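Side-chain contacts in Cyp101j2 (Sphingobium yanoikuyae, PDB 5KYO), which probably hydroxylates 1,8-cineole, as a haem-containing cytochrome P450 monooxygenase: residues R119-S124 with A260-I265; R183-I188 with Q266-G271; P228-R233 with R244-E249. One frame throughout, in Å; residues are numbered along the deposited sequence.

Contact 1 of 3, residues R119-S124 with A260-I265; sequences RLIPLS and AENICI. With HEM (protoporphyrin IX containing Fe), chain G.
Leu120 lies against one flat side of the Asn262 carboxamide, and these two residues, Asn262 first and then Leu120, bury the most surface in the contact. The branch carbon CG of Leu120 comes 3.4 Å from Asn262 ND2, and its methyl CD2 stands 3.7 Å from Asn262 CG. Both methyls stay on the same side of the amide plane. With CG of Leu120 anti to the backbone N (chi1 -161°), the isobutyl group points across to the helix. The amide nitrogen also does polar work: Asn262 ND2 donates to Ile121 O at 3.0 Å, with a bent N-H...O angle of 144° and the acceptor 22° out of the amide plane. At the other end OD1 accepts from Arg223 NH2, so bonds at both its N and O ends hold the rotation of this buried amide. Ile121 O takes a second, weak hydrogen bond from Gln266 NE2. Segment 260-265 belongs to helix 257-270, the first part of the I-helix of the cytochrome P450 fold, while 119-124 is the loop leading from helix 111-118 toward the C-helix, 131-140. Pro122, which follows a cis peptide bond, extends the apolar part: its CD meets Ile263 CG1 at 4.1 Å, the two side chains crossing at about a right angle. On the haem side of the loop, Leu123 CG packs 3.6 Å from propionate oxygen O2D of the porphyrin.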
loop_
_atom_site.group_PDB
_atom_site.type_symbol
_atom_site.label_atom_id
_atom_site.label_comp_id
_atom_site.label_asym_id
_atom_site.label_seq_id
_atom_site.Cartn_x
_atom_site.Cartn_y
_atom_site.Cartn_z
ATOM N N ARG A 119 -6.155 14.516 5.231
ATOM C CA ARG A 119 -6.404 14.180 6.634
ATOM C C ARG A 119 -7.878 13.861 6.879
ATOM O O ARG A 119 -8.740 14.721 6.677
ATOM C CB ARG A 119 -5.972 15.331 7.543
ATOM C CG ARG A 119 -6.113 15.038 9.021
ATOM C CD ARG A 119 -5.655 16.229 9.883
ATOM N NE ARG A 119 -4.361 16.769 9.447
ATOM C CZ ARG A 119 -4.177 18.026 9.053
ATOM N NH1 ARG A 119 -5.194 18.875 9.066
ATOM N NH2 ARG A 119 -2.978 18.447 8.669
ATOM N N LEU A 120 -8.158 12.633 7.321
ATOM C CA LEU A 120 -9.529 12.174 7.492
ATOM C C LEU A 120 -9.619 11.163 8.638
ATOM O O LEU A 120 -8.953 10.131 8.616
ATOM C CB LEU A 120 -10.037 11.553 6.187
ATOM C CG LEU A 120 -11.535 11.388 5.966
ATOM C CD1 LEU A 120 -12.219 12.741 5.917
ATOM C CD2 LEU A 120 -11.797 10.621 4.680
ATOM N N ILE A 121 -10.418 11.462 9.654
ATOM C CA ILE A 121 -10.599 10.508 10.755
ATOM C C ILE A 121 -11.294 9.261 10.201
ATOM O O ILE A 121 -12.077 9.369 9.258
ATOM C CB ILE A 121 -11.406 11.122 11.925
ATOM C CG1 ILE A 121 -12.910 11.117 11.638
ATOM C CG2 ILE A 121 -10.927 12.528 12.215
ATOM C CD1 ILE A 121 -13.718 11.634 12.775
ATOM N N PRO A 122 -10.991 8.073 10.759
ATOM C CA PRO A 122 -10.120 7.771 11.907
ATOM C C PRO A 122 -8.646 7.477 11.598
ATOM O O PRO A 122 -7.891 7.207 12.526
ATOM C CB PRO A 122 -10.752 6.512 12.483
ATOM C CG PRO A 122 -11.230 5.773 11.235
ATOM C CD PRO A 122 -11.710 6.867 10.291
ATOM N N LEU A 123 -8.243 7.496 10.339
ATOM C CA LEU A 123 -6.856 7.151 10.011
ATOM C C LEU A 123 -5.889 8.207 10.553
ATOM O O LEU A 123 -4.720 7.925 10.824
ATOM C CB LEU A 123 -6.683 6.992 8.508
ATOM C CG LEU A 123 -6.891 5.575 7.951
ATOM C CD1 LEU A 123 -8.194 4.962 8.465
ATOM C CD2 LEU A 123 -6.849 5.572 6.424
ATOM N N SER A 124 -6.407 9.418 10.731
ATOM C CA SER A 124 -5.643 10.524 11.281
ATOM C C SER A 124 -5.562 10.460 12.805
ATOM O O SER A 124 -4.818 11.212 13.413
ATOM C CB SER A 124 -6.262 11.851 10.840
ATOM O OG SER A 124 -7.636 11.879 11.179
ATOM N N ALA A 260 -18.733 6.158 8.760
ATOM C CA ALA A 260 -18.847 5.001 7.889
ATOM C C ALA A 260 -18.438 5.351 6.456
ATOM O O ALA A 260 -17.804 4.547 5.778
ATOM C CB ALA A 260 -20.271 4.442 7.923
ATOM N N GLU A 261 -18.796 6.556 6.006
ATOM C CA GLU A 261 -18.407 7.010 4.673
ATOM C C GLU A 261 -16.883 7.132 4.588
ATOM O O GLU A 261 -16.270 6.684 3.613
ATOM C CB GLU A 261 -19.064 8.358 4.341
ATOM C CG GLU A 261 -20.534 8.280 4.050
ATOM C CD GLU A 261 -21.271 9.569 4.389
ATOM O OE1 GLU A 261 -20.622 10.591 4.711
ATOM O OE2 GLU A 261 -22.511 9.542 4.327
ATOM N N ASN A 262 -16.286 7.742 5.617
ATOM C CA ASN A 262 -14.843 7.926 5.677
ATOM C C ASN A 262 -14.143 6.579 5.596
ATOM O O ASN A 262 -13.181 6.415 4.846
ATOM C CB ASN A 262 -14.444 8.673 6.962
ATOM C CG ASN A 262 -14.718 10.166 6.874
ATOM O OD1 ASN A 262 -15.295 10.639 5.895
ATOM N ND2 ASN A 262 -14.293 10.913 7.887
ATOM N N ILE A 263 -14.654 5.608 6.342
ATOM C CA ILE A 263 -14.042 4.282 6.387
ATOM C C ILE A 263 -14.155 3.560 5.041
ATOM O O ILE A 263 -13.161 2.967 4.569
ATOM C CB ILE A 263 -14.656 3.417 7.491
ATOM C CG1 ILE A 263 -14.314 3.988 8.869
ATOM C CG2 ILE A 263 -14.156 1.989 7.388
ATOM C CD1 ILE A 263 -14.940 3.226 10.007
ATOM N N CYS A 264 -15.341 3.585 4.427
ATOM C CA CYS A 264 -15.523 3.036 3.078
ATOM C C CYS A 264 -14.497 3.564 2.068
ATOM O O CYS A 264 -13.900 2.775 1.316
ATOM C CB CYS A 264 -16.922 3.324 2.554
ATOM S SG CYS A 264 -18.204 2.287 3.306
ATOM N N ILE A 265 -14.305 4.888 2.042
ATOM C CA ILE A 265 -13.342 5.520 1.127
ATOM C C ILE A 265 -11.922 5.056 1.434
ATOM O O ILE A 265 -11.130 4.705 0.533
ATOM C CB ILE A 265 -13.380 7.075 1.218
ATOM C CG1 ILE A 265 -14.732 7.630 0.758
ATOM C CG2 ILE A 265 -12.201 7.696 0.408
ATOM C CD1 ILE A 265 -14.991 9.129 1.141
HETATM C CHA HEM G . -2.783 0.718 6.397
HETATM C CHB HEM G . 0.242 -1.289 3.171
HETATM C CHC HEM G . -3.533 -3.661 1.167
HETATM C CHD HEM G . -6.568 -0.935 3.747
HETATM C C1A HEM G . -1.617 0.351 5.769
HETATM C C2A HEM G . -0.258 0.712 6.155
HETATM C C3A HEM G . 0.575 0.163 5.242
HETATM C C4A HEM G . -0.218 -0.570 4.268
HETATM C CMA HEM G . 2.121 0.263 5.254
HETATM C CAA HEM G . 0.194 1.564 7.375
HETATM C CBA HEM G . 0.073 3.063 7.119
HETATM C CGA HEM G . 0.627 3.842 8.289
HETATM O O1A HEM G . 1.847 3.708 8.594
HETATM O O2A HEM G . -0.139 4.613 8.924
HETATM C C1B HEM G . -0.517 -2.148 2.384
HETATM C C2B HEM G . -0.008 -3.089 1.391
HETATM C C3B HEM G . -1.057 -3.731 0.837
HETATM C C4B HEM G . -2.255 -3.225 1.460
HETATM C CMB HEM G . 1.484 -3.309 1.029
HETATM C CAB HEM G . -1.104 -4.835 -0.261
HETATM C CBB HEM G . -0.051 -5.453 -0.803
HETATM C C1C HEM G . -4.683 -3.154 1.718
HETATM C C2C HEM G . -6.030 -3.625 1.459
HETATM C C3C HEM G . -6.870 -2.856 2.168
HETATM C C4C HEM G . -6.073 -1.896 2.908
HETATM C CMC HEM G . -6.347 -4.790 0.498
HETATM C CAC HEM G . -8.402 -2.891 2.286
HETATM C CBC HEM G . -9.197 -3.844 1.794
HETATM C C1D HEM G . -5.848 -0.211 4.670
HETATM C C2D HEM G . -6.401 0.764 5.595
HETATM C C3D HEM G . -5.222 1.242 6.410
HETATM C C4D HEM G . -4.064 0.550 5.911
HETATM C CMD HEM G . -7.857 1.261 5.817
HETATM C CAD HEM G . -5.278 2.298 7.535
HETATM C CBD HEM G . -5.165 1.642 8.912
HETATM C CGD HEM G . -5.226 2.729 9.970
HETATM O O1D HEM G . -6.009 2.613 10.946
HETATM O O2D HEM G . -4.487 3.735 9.808
HETATM N NA HEM G . -1.545 -0.433 4.619
HETATM N NB HEM G . -1.892 -2.267 2.385
HETATM N NC HEM G . -4.743 -2.110 2.612
HETATM N ND HEM G . -4.479 -0.293 4.883
HETATM FE FE HEM G . -3.148 -1.397 3.747
#

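Contact 2 of 3, residues R183-I188 with Q266-G271. With HEM (protoporphyrin IX containing Fe), chain G.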
loop_
_atom_site.group_PDB
_atom_site.type_symbol
_atom_site.label_atom_id
_atom_site.label_comp_id
_atom_site.label_asym_id
_atom_site.label_seq_id
_atom_site.Cartn_x
_atom_site.Cartn_y
_atom_site.Cartn_z
ATOM N N ARG A 183 -13.480 -3.869 -7.981
ATOM C CA ARG A 183 -14.422 -4.984 -8.035
ATOM C C ARG A 183 -14.438 -5.806 -6.739
ATOM O O ARG A 183 -15.492 -6.225 -6.294
ATOM C CB ARG A 183 -14.104 -5.903 -9.225
ATOM C CG ARG A 183 -14.405 -5.306 -10.586
ATOM C CD ARG A 183 -14.286 -6.390 -11.655
ATOM N NE ARG A 183 -14.796 -5.977 -12.957
ATOM C CZ ARG A 183 -14.077 -5.341 -13.875
ATOM N NH1 ARG A 183 -12.804 -5.027 -13.629
ATOM N NH2 ARG A 183 -14.639 -5.008 -15.033
ATOM N N ILE A 184 -13.281 -6.037 -6.134
ATOM C CA ILE A 184 -13.239 -6.800 -4.887
ATOM C C ILE A 184 -13.845 -5.989 -3.731
ATOM O O ILE A 184 -14.602 -6.518 -2.911
ATOM C CB ILE A 184 -11.813 -7.204 -4.538
ATOM C CG1 ILE A 184 -11.291 -8.199 -5.584
ATOM C CG2 ILE A 184 -11.726 -7.802 -3.116
ATOM C CD1 ILE A 184 -9.754 -8.413 -5.517
ATOM N N PHE A 185 -13.477 -4.714 -3.658
ATOM C CA PHE A 185 -14.075 -3.820 -2.671
ATOM C C PHE A 185 -15.599 -3.843 -2.771
ATOM O O PHE A 185 -16.305 -3.914 -1.753
ATOM C CB PHE A 185 -13.553 -2.399 -2.850
ATOM C CG PHE A 185 -14.306 -1.381 -2.039
ATOM C CD1 PHE A 185 -13.999 -1.180 -0.698
ATOM C CD2 PHE A 185 -15.337 -0.653 -2.605
ATOM C CE1 PHE A 185 -14.707 -0.242 0.061
ATOM C CE2 PHE A 185 -16.047 0.282 -1.845
ATOM C CZ PHE A 185 -15.721 0.480 -0.523
ATOM N N MET A 186 -16.107 -3.790 -3.997
ATOM C CA MET A 186 -17.538 -3.666 -4.217
ATOM C C MET A 186 -18.279 -4.918 -3.759
ATOM O O MET A 186 -19.455 -4.852 -3.410
ATOM C CB MET A 186 -17.823 -3.382 -5.686
ATOM C CG MET A 186 -17.356 -1.995 -6.137
ATOM S SD MET A 186 -17.641 -1.726 -7.893
ATOM C CE MET A 186 -19.428 -1.692 -7.953
ATOM N N ARG A 187 -17.598 -6.064 -3.760
ATOM C CA ARG A 187 -18.240 -7.285 -3.272
ATOM C C ARG A 187 -18.194 -7.321 -1.737
ATOM O O ARG A 187 -19.072 -7.890 -1.082
ATOM C CB ARG A 187 -17.564 -8.527 -3.876
ATOM C CG ARG A 187 -17.931 -8.793 -5.331
ATOM C CD ARG A 187 -19.428 -9.078 -5.480
ATOM N NE ARG A 187 -19.855 -9.124 -6.881
ATOM C CZ ARG A 187 -19.747 -10.194 -7.668
ATOM N NH1 ARG A 187 -19.227 -11.322 -7.198
ATOM N NH2 ARG A 187 -20.168 -10.142 -8.928
ATOM N N ILE A 188 -17.165 -6.704 -1.165
ATOM C CA ILE A 188 -17.011 -6.654 0.283
ATOM C C ILE A 188 -18.139 -5.805 0.900
ATOM O O ILE A 188 -18.763 -6.183 1.910
ATOM C CB ILE A 188 -15.631 -6.090 0.666
ATOM C CG1 ILE A 188 -14.567 -7.194 0.457
ATOM C CG2 ILE A 188 -15.637 -5.554 2.132
ATOM C CD1 ILE A 188 -13.139 -6.690 0.429
ATOM N N GLN A 266 -11.586 5.091 2.717
ATOM C CA GLN A 266 -10.250 4.722 3.141
ATOM C C GLN A 266 -9.957 3.247 2.846
ATOM O O GLN A 266 -8.848 2.905 2.468
ATOM C CB GLN A 266 -10.068 5.027 4.636
ATOM C CG GLN A 266 -10.103 6.522 4.955
ATOM C CD GLN A 266 -10.446 6.814 6.410
ATOM O OE1 GLN A 266 -11.136 6.037 7.066
ATOM N NE2 GLN A 266 -9.975 7.948 6.910
ATOM N N VAL A 267 -10.955 2.386 3.006
ATOM C CA VAL A 267 -10.812 0.967 2.675
ATOM C C VAL A 267 -10.714 0.734 1.162
ATOM O O VAL A 267 -9.890 -0.070 0.709
ATOM C CB VAL A 267 -11.996 0.149 3.273
ATOM C CG1 VAL A 267 -12.053 -1.240 2.687
ATOM C CG2 VAL A 267 -11.866 0.088 4.796
ATOM N N LEU A 268 -11.523 1.441 0.373
ATOM C CA LEU A 268 -11.399 1.392 -1.092
ATOM C C LEU A 268 -10.015 1.861 -1.589
ATOM O O LEU A 268 -9.322 1.176 -2.367
ATOM C CB LEU A 268 -12.507 2.236 -1.743
ATOM C CG LEU A 268 -12.368 2.458 -3.263
ATOM C CD1 LEU A 268 -12.376 1.145 -4.062
ATOM C CD2 LEU A 268 -13.421 3.421 -3.795
ATOM N N VAL A 269 -9.588 3.023 -1.140
ATOM C CA VAL A 269 -8.307 3.536 -1.615
ATOM C C VAL A 269 -7.126 2.763 -1.052
ATOM O O VAL A 269 -6.126 2.533 -1.759
ATOM C CB VAL A 269 -8.185 5.035 -1.287
ATOM C CG1 VAL A 269 -6.735 5.483 -1.256
ATOM C CG2 VAL A 269 -8.981 5.823 -2.311
ATOM N N GLY A 270 -7.255 2.322 0.194
ATOM C CA GLY A 270 -6.166 1.664 0.901
ATOM C C GLY A 270 -5.686 0.383 0.241
ATOM O O GLY A 270 -4.525 -0.014 0.389
ATOM N N GLY A 271 -6.580 -0.265 -0.492
ATOM C CA GLY A 271 -6.266 -1.533 -1.132
ATOM C C GLY A 271 -6.233 -1.446 -2.642
ATOM O O GLY A 271 -6.245 -2.474 -3.330
HETATM C CHA HEM G . -2.783 0.718 6.397
HETATM C CHB HEM G . 0.242 -1.289 3.171
HETATM C CHC HEM G . -3.533 -3.661 1.167
HETATM C CHD HEM G . -6.568 -0.935 3.747
HETATM C C1A HEM G . -1.617 0.351 5.769
HETATM C C2A HEM G . -0.258 0.712 6.155
HETATM C C3A HEM G . 0.575 0.163 5.242
HETATM C C4A HEM G . -0.218 -0.570 4.268
HETATM C CMA HEM G . 2.121 0.263 5.254
HETATM C CAA HEM G . 0.194 1.564 7.375
HETATM C CBA HEM G . 0.073 3.063 7.119
HETATM C CGA HEM G . 0.627 3.842 8.289
HETATM O O1A HEM G . 1.847 3.708 8.594
HETATM O O2A HEM G . -0.139 4.613 8.924
HETATM C C1B HEM G . -0.517 -2.148 2.384
HETATM C C2B HEM G . -0.008 -3.089 1.391
HETATM C C3B HEM G . -1.057 -3.731 0.837
HETATM C C4B HEM G . -2.255 -3.225 1.460
HETATM C CMB HEM G . 1.484 -3.309 1.029
HETATM C CAB HEM G . -1.104 -4.835 -0.261
HETATM C CBB HEM G . -0.051 -5.453 -0.803
HETATM C C1C HEM G . -4.683 -3.154 1.718
HETATM C C2C HEM G . -6.030 -3.625 1.459
HETATM C C3C HEM G . -6.870 -2.856 2.168
HETATM C C4C HEM G . -6.073 -1.896 2.908
HETATM C CMC HEM G . -6.347 -4.790 0.498
HETATM C CAC HEM G . -8.402 -2.891 2.286
HETATM C CBC HEM G . -9.197 -3.844 1.794
HETATM C C1D HEM G . -5.848 -0.211 4.670
HETATM C C2D HEM G . -6.401 0.764 5.595
HETATM C C3D HEM G . -5.222 1.242 6.410
HETATM C C4D HEM G . -4.064 0.550 5.911
HETATM C CMD HEM G . -7.857 1.261 5.817
HETATM C CAD HEM G . -5.278 2.298 7.535
HETATM C CBD HEM G . -5.165 1.642 8.912
HETATM C CGD HEM G . -5.226 2.729 9.970
HETATM O O1D HEM G . -6.009 2.613 10.946
HETATM O O2D HEM G . -4.487 3.735 9.808
HETATM N NA HEM G . -1.545 -0.433 4.619
HETATM N NB HEM G . -1.892 -2.267 2.385
HETATM N NC HEM G . -4.743 -2.110 2.612
HETATM N ND HEM G . -4.479 -0.293 4.883
HETATM FE FE HEM G . -3.148 -1.397 3.747
#
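Where the I-helix of the P450 fold passes over the haem, its outer flank is packed against helix 181-188 through Phe185, which meets Leu268 and Val267. The evidence for a CH-pi contact is direct: Leu268 CB stands 3.7 Å from the centroid of the Phe185 ring and only 8° off the ring normal. Leu268 CD1 stays on the same face but toward the rim, 3.8 Å from Phe185 CD2. The backbone joins in, with Phe185 CE1 3.6 Å from Leu268 N, so the ring also touches the helix backbone. Val267 approaches differently, its CG1 lying in the ring plane at the edge, 3.9 Å from Phe185 CE1. The ring reaches across because CG of Phe185 is anti to the backbone N (chi1 169°). No hydrogen bond links the two segments, and all three touching residues are buried; Leu268 also touches Ala203 of helix 196-206. The other flank of segment 266-271 faces the cofactor. Gly271 CA comes 3.3 Å from porphyrin C2C, and Gly270 O makes a close approach of 3.1 Å to the porphyrin nitrogen NC, both through backbone atoms alone. The same oxygen, Gly270 O, is hydrogen-bonded to Thr274 OG1. Gly271 leaves helical geometry, an interruption above the haem characteristic of the P450 I-helix, whose (Ala/Gly)-Gly-x-(Asp/Glu)-Thr motif includes the Gly270-Gly271 pair and Thr274.

Contact 3 of 3, residues P228-R233 with R244-E249; sequences PVIEAR and RMINGE
Ile246 pushes its terminal methyl CD1 against the carbonyl oxygen and CG2 of Ile230 and CB of Arg233, the single point at which the two segments meet. In the P450 fold this joins the late turns of the G-helix, 215-235, to the short H-helix, 241-246, which follows it in the chain. CD1 of Ile246 lies 3.3 Å from Ile230 O and 3.9 Å from Ile230 CG2. The same CD1 is 3.8 Å from Arg233 CB, so one methyl lies against both residues, three apart on one helix. An extended chain (chi2 -179°) carries this methyl to its target, with CG1 anti to the carbonyl carbon. The contact is van der Waals packing, including a methyl against a carbonyl oxygen, with no hydrogen bond between the segments. Behind Ile246 the H-helix stops: Asn247 is the first residue to leave helical geometry, and Gly248 N bonds to Met245 O at 3.1 Å. Farther along its side chain Ile230 also touches Ala260 and Glu261 of the I-helix. Arg233 gives only the base of its side chain to Ile246. A bend at chi2 (-113°) turns the rest aside, and its guanidinium forms a salt bridge with Asp240 through NH1 and hydrogen bonds with the carbonyls of Val189 (NH1) and Asp190 (NH2). One face of that guanidinium rests on Val229, whose CG1 lies 3.7 Å above its plane.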
loop_
_atom_site.group_PDB
_atom_site.type_symbol
_atom_site.label_atom_id
_atom_site.label_comp_id
_atom_site.label_asym_id
_atom_site.label_seq_id
_atom_site.Cartn_x
_atom_site.Cartn_y
_atom_site.Cartn_z
ATOM N N PRO A 228 -26.766 7.079 0.578
ATOM C CA PRO A 228 -28.036 6.361 0.442
ATOM C C PRO A 228 -27.899 4.873 0.712
ATOM O O PRO A 228 -28.852 4.259 1.186
ATOM C CB PRO A 228 -28.436 6.601 -1.019
ATOM C CG PRO A 228 -27.692 7.821 -1.422
ATOM C CD PRO A 228 -26.401 7.769 -0.671
ATOM N N VAL A 229 -26.748 4.293 0.384
ATOM C CA VAL A 229 -26.536 2.876 0.611
ATOM C C VAL A 229 -26.474 2.595 2.101
ATOM O O VAL A 229 -27.044 1.616 2.578
ATOM C CB VAL A 229 -25.245 2.374 -0.067
ATOM C CG1 VAL A 229 -25.041 0.892 0.213
ATOM C CG2 VAL A 229 -25.281 2.664 -1.594
ATOM N N ILE A 230 -25.798 3.460 2.838
ATOM C CA ILE A 230 -25.671 3.303 4.279
ATOM C C ILE A 230 -27.046 3.473 4.934
ATOM O O ILE A 230 -27.408 2.709 5.813
ATOM C CB ILE A 230 -24.686 4.312 4.884
ATOM C CG1 ILE A 230 -23.254 4.062 4.382
ATOM C CG2 ILE A 230 -24.715 4.258 6.409
ATOM C CD1 ILE A 230 -22.356 5.247 4.553
ATOM N N GLU A 231 -27.800 4.471 4.484
ATOM C CA GLU A 231 -29.138 4.714 5.008
ATOM C C GLU A 231 -30.104 3.561 4.669
ATOM O O GLU A 231 -30.918 3.150 5.504
ATOM C CB GLU A 231 -29.668 6.059 4.482
ATOM C CG GLU A 231 -29.065 7.257 5.182
ATOM C CD GLU A 231 -29.249 7.193 6.692
ATOM O OE1 GLU A 231 -30.366 6.852 7.140
ATOM O OE2 GLU A 231 -28.279 7.479 7.424
ATOM N N ALA A 232 -29.995 3.025 3.458
ATOM C CA ALA A 232 -30.750 1.827 3.081
ATOM C C ALA A 232 -30.435 0.632 3.994
ATOM O O ALA A 232 -31.322 -0.156 4.300
ATOM C CB ALA A 232 -30.481 1.463 1.633
ATOM N N ARG A 233 -29.197 0.511 4.457
ATOM C CA ARG A 233 -28.810 -0.650 5.264
ATOM C C ARG A 233 -29.120 -0.466 6.738
ATOM O O ARG A 233 -29.132 -1.433 7.518
ATOM C CB ARG A 233 -27.313 -0.961 5.070
ATOM C CG ARG A 233 -26.888 -1.109 3.604
ATOM C CD ARG A 233 -26.450 -2.504 3.201
ATOM N NE ARG A 233 -26.566 -2.693 1.753
ATOM C CZ ARG A 233 -25.547 -2.795 0.902
ATOM N NH1 ARG A 233 -24.281 -2.712 1.330
ATOM N NH2 ARG A 233 -25.792 -2.965 -0.393
ATOM N N ARG A 244 -22.274 -4.449 8.730
ATOM C CA ARG A 244 -21.564 -4.904 9.923
ATOM C C ARG A 244 -21.066 -3.733 10.720
ATOM O O ARG A 244 -21.123 -3.730 11.955
ATOM C CB ARG A 244 -20.392 -5.827 9.545
ATOM C CG ARG A 244 -20.836 -7.130 8.906
ATOM C CD ARG A 244 -19.712 -8.161 8.860
ATOM N NE ARG A 244 -18.484 -7.658 8.226
ATOM C CZ ARG A 244 -18.175 -7.841 6.943
ATOM N NH1 ARG A 244 -19.006 -8.500 6.143
ATOM N NH2 ARG A 244 -17.044 -7.357 6.454
ATOM N N MET A 245 -20.587 -2.716 10.019
ATOM C CA MET A 245 -20.106 -1.520 10.691
ATOM C C MET A 245 -21.256 -0.747 11.338
ATOM O O MET A 245 -21.111 -0.220 12.442
ATOM C CB MET A 245 -19.339 -0.636 9.707
ATOM C CG MET A 245 -17.969 -1.204 9.387
ATOM S SD MET A 245 -17.045 -0.213 8.205
ATOM C CE MET A 245 -18.209 -0.092 6.845
ATOM N N ILE A 246 -22.392 -0.709 10.646
ATOM C CA ILE A 246 -23.613 -0.076 11.139
ATOM C C ILE A 246 -24.100 -0.676 12.463
ATOM O O ILE A 246 -24.530 0.048 13.372
ATOM C CB ILE A 246 -24.755 -0.191 10.100
ATOM C CG1 ILE A 246 -24.658 0.923 9.061
ATOM C CG2 ILE A 246 -26.109 -0.099 10.766
ATOM C CD1 ILE A 246 -25.778 0.856 8.027
ATOM N N ASN A 247 -24.049 -2.000 12.562
ATOM C CA ASN A 247 -24.470 -2.690 13.776
ATOM C C ASN A 247 -23.350 -2.825 14.791
ATOM O O ASN A 247 -23.500 -3.505 15.804
ATOM C CB ASN A 247 -25.021 -4.072 13.434
ATOM C CG ASN A 247 -26.218 -4.001 12.520
ATOM O OD1 ASN A 247 -26.258 -4.650 11.475
ATOM N ND2 ASN A 247 -27.198 -3.187 12.898
ATOM N N GLY A 248 -22.222 -2.181 14.515
ATOM C CA GLY A 248 -21.136 -2.133 15.471
ATOM C C GLY A 248 -21.198 -0.882 16.327
ATOM O O GLY A 248 -22.060 -0.024 16.138
ATOM N N GLU A 249 -20.284 -0.787 17.285
ATOM C CA GLU A 249 -20.110 0.425 18.082
ATOM C C GLU A 249 -18.622 0.721 18.174
ATOM O O GLU A 249 -17.801 -0.140 17.857
ATOM C CB GLU A 249 -20.718 0.262 19.477
ATOM C CG GLU A 249 -22.206 -0.040 19.472
ATOM C CD GLU A 249 -22.868 0.275 20.798
ATOM O OE1 GLU A 249 -22.313 -0.110 21.849
ATOM O OE2 GLU A 249 -23.940 0.913 20.786
#

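How the contacts relate
Contacts 1 and 2 use consecutive segments of the first part of the I-helix, helix 257-270, the second running into its break; their centres are 13 Å apart, and both reach the haem. They join directly through Gln266, whose NE2 lies 3.0 Å from Leu120 O. Contact 3 sits farther out, its centre 26 Å from that of the chain, against 16 Å and 13 Å for contacts 1 and 2. It is tied to contact 1 by Ile230 CD1 on Glu261 CG, at 3.6 Å. Along the chain the order is 119-124, 183-188, 228-233, 244-249, 260-265, 266-271: the segments of contacts 1 and 2 interleave, and both enclose contact 3. The I-helix thus connects the haem site with the peripheral G- and H-helices.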